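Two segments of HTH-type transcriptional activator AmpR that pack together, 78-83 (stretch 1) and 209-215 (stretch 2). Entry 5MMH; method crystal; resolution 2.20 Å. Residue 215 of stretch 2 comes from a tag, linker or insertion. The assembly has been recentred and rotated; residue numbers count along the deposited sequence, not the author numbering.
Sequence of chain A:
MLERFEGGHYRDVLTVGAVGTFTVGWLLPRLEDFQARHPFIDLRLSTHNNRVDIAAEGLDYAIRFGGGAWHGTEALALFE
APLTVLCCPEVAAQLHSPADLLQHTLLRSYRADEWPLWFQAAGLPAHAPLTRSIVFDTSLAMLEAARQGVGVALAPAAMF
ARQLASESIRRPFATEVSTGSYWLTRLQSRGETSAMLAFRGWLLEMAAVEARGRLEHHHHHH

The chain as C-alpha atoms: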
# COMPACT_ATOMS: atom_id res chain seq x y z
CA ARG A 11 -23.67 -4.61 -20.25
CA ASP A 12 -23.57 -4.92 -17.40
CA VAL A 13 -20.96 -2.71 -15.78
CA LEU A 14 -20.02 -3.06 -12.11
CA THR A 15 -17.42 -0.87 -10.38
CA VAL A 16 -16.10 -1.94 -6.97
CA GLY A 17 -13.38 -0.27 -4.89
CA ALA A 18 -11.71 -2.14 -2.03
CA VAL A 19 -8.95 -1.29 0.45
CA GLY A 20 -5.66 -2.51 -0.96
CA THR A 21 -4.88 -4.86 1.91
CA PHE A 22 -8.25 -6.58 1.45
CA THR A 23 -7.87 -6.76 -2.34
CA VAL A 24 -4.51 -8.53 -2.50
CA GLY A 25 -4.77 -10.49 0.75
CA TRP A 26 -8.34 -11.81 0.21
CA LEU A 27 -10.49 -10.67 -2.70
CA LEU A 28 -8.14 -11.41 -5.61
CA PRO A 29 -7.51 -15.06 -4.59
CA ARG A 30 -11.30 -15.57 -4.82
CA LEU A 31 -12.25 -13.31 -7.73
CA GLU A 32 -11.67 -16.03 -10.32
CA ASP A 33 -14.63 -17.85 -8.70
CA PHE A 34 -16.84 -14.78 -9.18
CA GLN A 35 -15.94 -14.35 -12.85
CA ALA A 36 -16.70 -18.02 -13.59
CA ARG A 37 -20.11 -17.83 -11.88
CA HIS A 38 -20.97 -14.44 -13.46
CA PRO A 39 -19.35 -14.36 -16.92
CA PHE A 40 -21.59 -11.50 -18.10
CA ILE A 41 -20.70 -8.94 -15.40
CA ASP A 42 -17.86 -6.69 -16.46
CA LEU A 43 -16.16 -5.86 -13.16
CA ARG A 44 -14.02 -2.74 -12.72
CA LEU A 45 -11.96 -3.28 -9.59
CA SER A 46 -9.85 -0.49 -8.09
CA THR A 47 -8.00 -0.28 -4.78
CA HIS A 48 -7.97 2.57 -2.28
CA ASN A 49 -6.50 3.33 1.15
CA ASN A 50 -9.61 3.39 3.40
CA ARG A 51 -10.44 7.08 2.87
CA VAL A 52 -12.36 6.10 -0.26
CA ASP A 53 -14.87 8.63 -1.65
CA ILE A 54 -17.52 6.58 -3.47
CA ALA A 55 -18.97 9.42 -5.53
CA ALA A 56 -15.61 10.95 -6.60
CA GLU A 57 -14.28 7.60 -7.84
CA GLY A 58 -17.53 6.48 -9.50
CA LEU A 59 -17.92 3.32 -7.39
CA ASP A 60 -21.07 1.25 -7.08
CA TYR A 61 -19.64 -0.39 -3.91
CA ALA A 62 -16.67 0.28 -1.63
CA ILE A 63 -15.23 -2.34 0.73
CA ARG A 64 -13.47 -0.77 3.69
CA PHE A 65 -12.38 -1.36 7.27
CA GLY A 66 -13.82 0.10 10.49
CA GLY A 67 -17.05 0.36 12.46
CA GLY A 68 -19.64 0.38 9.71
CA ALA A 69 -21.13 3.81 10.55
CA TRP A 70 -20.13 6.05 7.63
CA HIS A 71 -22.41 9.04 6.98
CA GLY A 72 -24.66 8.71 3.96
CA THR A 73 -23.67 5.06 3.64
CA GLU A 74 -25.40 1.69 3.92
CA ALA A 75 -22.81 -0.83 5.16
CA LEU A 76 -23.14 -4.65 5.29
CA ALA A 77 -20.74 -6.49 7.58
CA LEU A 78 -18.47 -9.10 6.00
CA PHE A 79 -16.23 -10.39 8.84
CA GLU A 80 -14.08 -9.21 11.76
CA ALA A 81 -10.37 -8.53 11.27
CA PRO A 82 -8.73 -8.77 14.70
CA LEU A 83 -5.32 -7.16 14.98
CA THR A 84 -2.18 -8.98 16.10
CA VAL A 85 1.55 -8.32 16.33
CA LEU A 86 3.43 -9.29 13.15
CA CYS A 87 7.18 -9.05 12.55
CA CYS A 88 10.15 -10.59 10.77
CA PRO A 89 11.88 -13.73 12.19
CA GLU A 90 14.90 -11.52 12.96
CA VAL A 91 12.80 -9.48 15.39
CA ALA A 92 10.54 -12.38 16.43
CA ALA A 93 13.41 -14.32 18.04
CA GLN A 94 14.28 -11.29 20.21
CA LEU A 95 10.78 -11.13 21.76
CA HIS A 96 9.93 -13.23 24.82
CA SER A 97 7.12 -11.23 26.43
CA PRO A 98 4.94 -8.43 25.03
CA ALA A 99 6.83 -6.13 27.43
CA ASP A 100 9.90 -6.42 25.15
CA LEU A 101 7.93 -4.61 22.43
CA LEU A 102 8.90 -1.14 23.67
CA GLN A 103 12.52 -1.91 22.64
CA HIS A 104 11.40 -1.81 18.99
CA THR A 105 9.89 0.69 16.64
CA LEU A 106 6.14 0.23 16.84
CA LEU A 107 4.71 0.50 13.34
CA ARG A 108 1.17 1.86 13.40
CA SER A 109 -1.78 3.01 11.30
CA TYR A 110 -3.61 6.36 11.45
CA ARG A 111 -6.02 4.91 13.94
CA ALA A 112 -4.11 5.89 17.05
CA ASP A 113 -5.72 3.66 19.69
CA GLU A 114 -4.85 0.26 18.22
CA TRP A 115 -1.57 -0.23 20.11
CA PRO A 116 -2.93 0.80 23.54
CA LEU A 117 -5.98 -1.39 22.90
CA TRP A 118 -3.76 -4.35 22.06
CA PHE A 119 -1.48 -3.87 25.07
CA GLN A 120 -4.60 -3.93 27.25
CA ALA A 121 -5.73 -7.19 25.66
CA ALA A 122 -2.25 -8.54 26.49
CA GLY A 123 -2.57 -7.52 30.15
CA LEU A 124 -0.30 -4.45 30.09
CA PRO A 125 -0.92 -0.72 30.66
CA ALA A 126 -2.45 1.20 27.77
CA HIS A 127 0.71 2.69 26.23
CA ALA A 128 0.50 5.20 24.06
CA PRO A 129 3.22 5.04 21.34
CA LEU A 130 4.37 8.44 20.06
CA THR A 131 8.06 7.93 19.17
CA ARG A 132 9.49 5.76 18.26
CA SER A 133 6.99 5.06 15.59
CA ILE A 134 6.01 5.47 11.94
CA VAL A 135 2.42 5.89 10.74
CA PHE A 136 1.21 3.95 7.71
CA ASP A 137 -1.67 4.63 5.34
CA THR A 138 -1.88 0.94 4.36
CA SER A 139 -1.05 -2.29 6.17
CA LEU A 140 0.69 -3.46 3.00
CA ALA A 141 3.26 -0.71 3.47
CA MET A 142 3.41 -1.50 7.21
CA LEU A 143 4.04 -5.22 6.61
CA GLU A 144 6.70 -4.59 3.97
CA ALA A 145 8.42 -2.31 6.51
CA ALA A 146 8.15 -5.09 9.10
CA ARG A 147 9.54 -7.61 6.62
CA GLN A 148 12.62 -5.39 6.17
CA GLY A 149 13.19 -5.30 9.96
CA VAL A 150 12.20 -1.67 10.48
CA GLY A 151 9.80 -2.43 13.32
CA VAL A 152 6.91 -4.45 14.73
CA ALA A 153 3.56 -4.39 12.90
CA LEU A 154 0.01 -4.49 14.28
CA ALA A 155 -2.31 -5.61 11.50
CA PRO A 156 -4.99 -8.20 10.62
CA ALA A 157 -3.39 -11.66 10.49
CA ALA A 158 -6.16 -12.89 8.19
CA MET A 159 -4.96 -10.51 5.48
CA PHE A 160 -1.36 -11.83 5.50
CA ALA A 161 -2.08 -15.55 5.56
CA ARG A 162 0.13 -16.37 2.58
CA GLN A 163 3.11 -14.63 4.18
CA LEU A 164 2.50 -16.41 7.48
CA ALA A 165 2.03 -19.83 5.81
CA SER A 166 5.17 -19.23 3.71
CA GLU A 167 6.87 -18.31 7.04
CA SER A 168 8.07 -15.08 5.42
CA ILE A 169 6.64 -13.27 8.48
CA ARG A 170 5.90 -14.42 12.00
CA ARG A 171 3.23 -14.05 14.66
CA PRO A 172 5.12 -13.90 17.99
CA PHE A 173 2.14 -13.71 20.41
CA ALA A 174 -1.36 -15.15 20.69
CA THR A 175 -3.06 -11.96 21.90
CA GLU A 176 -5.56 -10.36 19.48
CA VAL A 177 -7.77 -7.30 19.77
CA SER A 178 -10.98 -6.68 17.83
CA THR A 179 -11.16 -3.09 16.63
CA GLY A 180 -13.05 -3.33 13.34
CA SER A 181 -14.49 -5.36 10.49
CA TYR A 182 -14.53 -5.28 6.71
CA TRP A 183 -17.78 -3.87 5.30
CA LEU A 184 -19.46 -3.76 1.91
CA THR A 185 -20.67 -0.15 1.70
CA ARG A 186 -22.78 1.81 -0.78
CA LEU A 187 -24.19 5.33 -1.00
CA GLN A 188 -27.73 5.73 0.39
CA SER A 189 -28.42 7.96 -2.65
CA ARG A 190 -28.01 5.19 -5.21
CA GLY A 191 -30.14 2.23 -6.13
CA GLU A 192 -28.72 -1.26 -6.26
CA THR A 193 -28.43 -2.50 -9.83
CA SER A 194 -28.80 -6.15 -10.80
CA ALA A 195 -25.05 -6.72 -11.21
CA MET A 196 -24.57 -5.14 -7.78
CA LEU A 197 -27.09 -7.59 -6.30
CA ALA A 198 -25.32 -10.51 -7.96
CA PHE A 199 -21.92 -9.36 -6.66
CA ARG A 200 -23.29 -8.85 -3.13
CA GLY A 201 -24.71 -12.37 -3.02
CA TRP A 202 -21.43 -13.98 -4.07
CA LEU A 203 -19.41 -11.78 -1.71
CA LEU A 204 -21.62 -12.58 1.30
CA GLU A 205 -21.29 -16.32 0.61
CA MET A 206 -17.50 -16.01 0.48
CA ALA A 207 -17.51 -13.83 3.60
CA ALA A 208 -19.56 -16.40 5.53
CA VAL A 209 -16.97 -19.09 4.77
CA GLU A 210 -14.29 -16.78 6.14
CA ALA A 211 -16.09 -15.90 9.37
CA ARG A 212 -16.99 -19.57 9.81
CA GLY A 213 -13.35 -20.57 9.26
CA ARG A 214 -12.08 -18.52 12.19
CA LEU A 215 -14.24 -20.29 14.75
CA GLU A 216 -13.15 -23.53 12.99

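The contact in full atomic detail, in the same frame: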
# COMPACT_ATOMS: atom_id res chain seq x y z
N LEU A 78 -19.01 -7.88 6.59
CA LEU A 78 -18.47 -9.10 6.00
C LEU A 78 -17.89 -10.03 7.06
O LEU A 78 -18.43 -11.13 7.26
CB LEU A 78 -17.41 -8.75 4.93
CG LEU A 78 -17.96 -7.82 3.83
CD1 LEU A 78 -16.87 -7.18 2.96
CD2 LEU A 78 -18.97 -8.58 2.98
N PHE A 79 -16.85 -9.60 7.77
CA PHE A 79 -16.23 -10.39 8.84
C PHE A 79 -15.28 -9.50 9.63
O PHE A 79 -14.78 -8.49 9.11
CB PHE A 79 -15.51 -11.64 8.28
CG PHE A 79 -14.52 -11.36 7.14
CD1 PHE A 79 -13.21 -10.99 7.40
CD2 PHE A 79 -14.89 -11.54 5.81
CE1 PHE A 79 -12.29 -10.76 6.36
CE2 PHE A 79 -13.98 -11.32 4.76
CZ PHE A 79 -12.69 -10.92 5.03
N GLU A 80 -15.04 -9.88 10.89
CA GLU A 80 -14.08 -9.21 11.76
C GLU A 80 -12.65 -9.39 11.25
O GLU A 80 -12.30 -10.41 10.65
CB GLU A 80 -14.12 -9.80 13.19
CG GLU A 80 -15.30 -9.45 14.06
CD GLU A 80 -15.27 -10.17 15.42
OE1 GLU A 80 -14.41 -9.81 16.26
OE2 GLU A 80 -16.09 -11.10 15.65
N ALA A 81 -11.80 -8.41 11.54
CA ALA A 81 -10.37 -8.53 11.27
C ALA A 81 -9.62 -8.15 12.54
O ALA A 81 -9.18 -7.00 12.68
CB ALA A 81 -9.94 -7.67 10.08
N PRO A 82 -9.47 -9.08 13.47
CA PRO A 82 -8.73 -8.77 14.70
C PRO A 82 -7.28 -8.49 14.37
O PRO A 82 -6.71 -9.05 13.43
CB PRO A 82 -8.86 -10.04 15.54
CG PRO A 82 -9.91 -10.86 14.86
CD PRO A 82 -9.86 -10.50 13.43
N LEU A 83 -6.69 -7.61 15.17
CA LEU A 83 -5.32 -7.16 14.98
C LEU A 83 -4.37 -7.95 15.87
O LEU A 83 -4.68 -8.22 17.04
CB LEU A 83 -5.21 -5.67 15.31
CG LEU A 83 -6.02 -4.70 14.46
CD1 LEU A 83 -5.69 -3.26 14.81
CD2 LEU A 83 -5.76 -4.97 12.99
N VAL A 209 -17.98 -18.04 4.64
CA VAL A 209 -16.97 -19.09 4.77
C VAL A 209 -15.77 -18.58 5.55
O VAL A 209 -15.10 -19.34 6.26
CB VAL A 209 -16.57 -19.61 3.37
CG1 VAL A 209 -15.33 -20.52 3.45
CG2 VAL A 209 -17.75 -20.32 2.70
N GLU A 210 -15.46 -17.29 5.43
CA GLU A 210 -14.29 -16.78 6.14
C GLU A 210 -14.59 -16.64 7.63
O GLU A 210 -13.82 -17.09 8.48
CB GLU A 210 -13.83 -15.45 5.51
CG GLU A 210 -12.68 -14.71 6.24
CD GLU A 210 -11.27 -15.35 6.08
OE1 GLU A 210 -10.38 -15.01 6.89
OE2 GLU A 210 -11.04 -16.17 5.17
N ALA A 211 -15.75 -16.05 7.96
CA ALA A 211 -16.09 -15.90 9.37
C ALA A 211 -16.22 -17.26 10.03
O ALA A 211 -15.76 -17.46 11.16
CB ALA A 211 -17.39 -15.10 9.53
N ARG A 212 -16.84 -18.20 9.33
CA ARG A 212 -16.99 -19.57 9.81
C ARG A 212 -15.63 -20.22 10.06
O ARG A 212 -15.42 -20.90 11.07
CB ARG A 212 -17.79 -20.35 8.76
CG ARG A 212 -18.43 -21.63 9.11
CD ARG A 212 -19.29 -22.03 7.90
NE ARG A 212 -20.47 -21.18 7.79
CZ ARG A 212 -21.01 -20.72 6.66
NH1 ARG A 212 -20.46 -21.00 5.47
NH2 ARG A 212 -22.11 -19.98 6.72
N GLY A 213 -14.67 -19.97 9.15
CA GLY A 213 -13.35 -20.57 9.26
C GLY A 213 -12.61 -20.17 10.53
O GLY A 213 -11.82 -20.97 11.06
N ARG A 214 -12.86 -18.97 11.05
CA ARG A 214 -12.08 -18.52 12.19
C ARG A 214 -12.57 -19.06 13.53
O ARG A 214 -11.79 -19.09 14.49
CB ARG A 214 -12.02 -16.99 12.23
CG ARG A 214 -11.15 -16.55 11.09
CD ARG A 214 -10.57 -15.22 11.24
NE ARG A 214 -10.52 -14.61 9.91
CZ ARG A 214 -10.91 -13.37 9.64
NH1 ARG A 214 -11.35 -12.60 10.62
NH2 ARG A 214 -10.83 -12.92 8.40
N LEU A 215 -13.82 -19.48 13.61
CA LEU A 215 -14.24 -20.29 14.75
C LEU A 215 -13.73 -21.72 14.59
O LEU A 215 -13.32 -22.36 15.57
CB LEU A 215 -15.77 -20.25 14.87
CG LEU A 215 -16.40 -18.85 14.77
CD1 LEU A 215 -17.92 -18.94 14.76
CD2 LEU A 215 -15.93 -17.99 15.93

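How do the two backbones lie against each other? A strand that includes residues 78-80 runs beside the helix that carries residues 209-215, their axes approaching to 7.9 Å with only 27° between their N-to-C directions. The backbones come nearest where Phe79 CA lies 5.5 Å from Ala211 CA. Glu210 and Ala211, with Arg214 about one turn later, each have the CA-to-CB bond toward the strand, while Val209 and Arg212 stay out of reach.

What does Phe79 pack against? Its CA-to-CB bond points toward the helix, and its chi1 is in the p rotamer. Phe79 CB meets Ala211 CB at 4.1 Å, an apolar contact close to the backbone. Further out, the aliphatic part of Glu210 covers one face of the ring: Glu210 CG sits 3.7 Å from the centroid of the Phe79 ring and only 2° off its normal, a CH-pi contact over the face.

How is the long side chain of Arg214 held in place? One helical turn before it, Glu210 supplies the anchor. Arg214 NH2 donates to Glu210 OE1 at 2.6 Å within a salt bridge, alongside a weak hydrogen bond from Arg214 NE to Glu210 OE1 at 3.0 Å. Glu210 thus serves both the aromatic ring and the guanidinium, and its OE2 is satisfied elsewhere in the structure.

What ties the helix to the strand by a polar bond? Arg214 NH1 donates to the backbone oxygen Glu80 O, near the guanidinium plane. At 2.4 Å from Arg214 NH1 to Glu80 O the hydrogen bond is very short, though its 158° angle is favourable. Arg214 also passes Pro82, with NH1 of Arg214 3.8 Å from Pro82 CD.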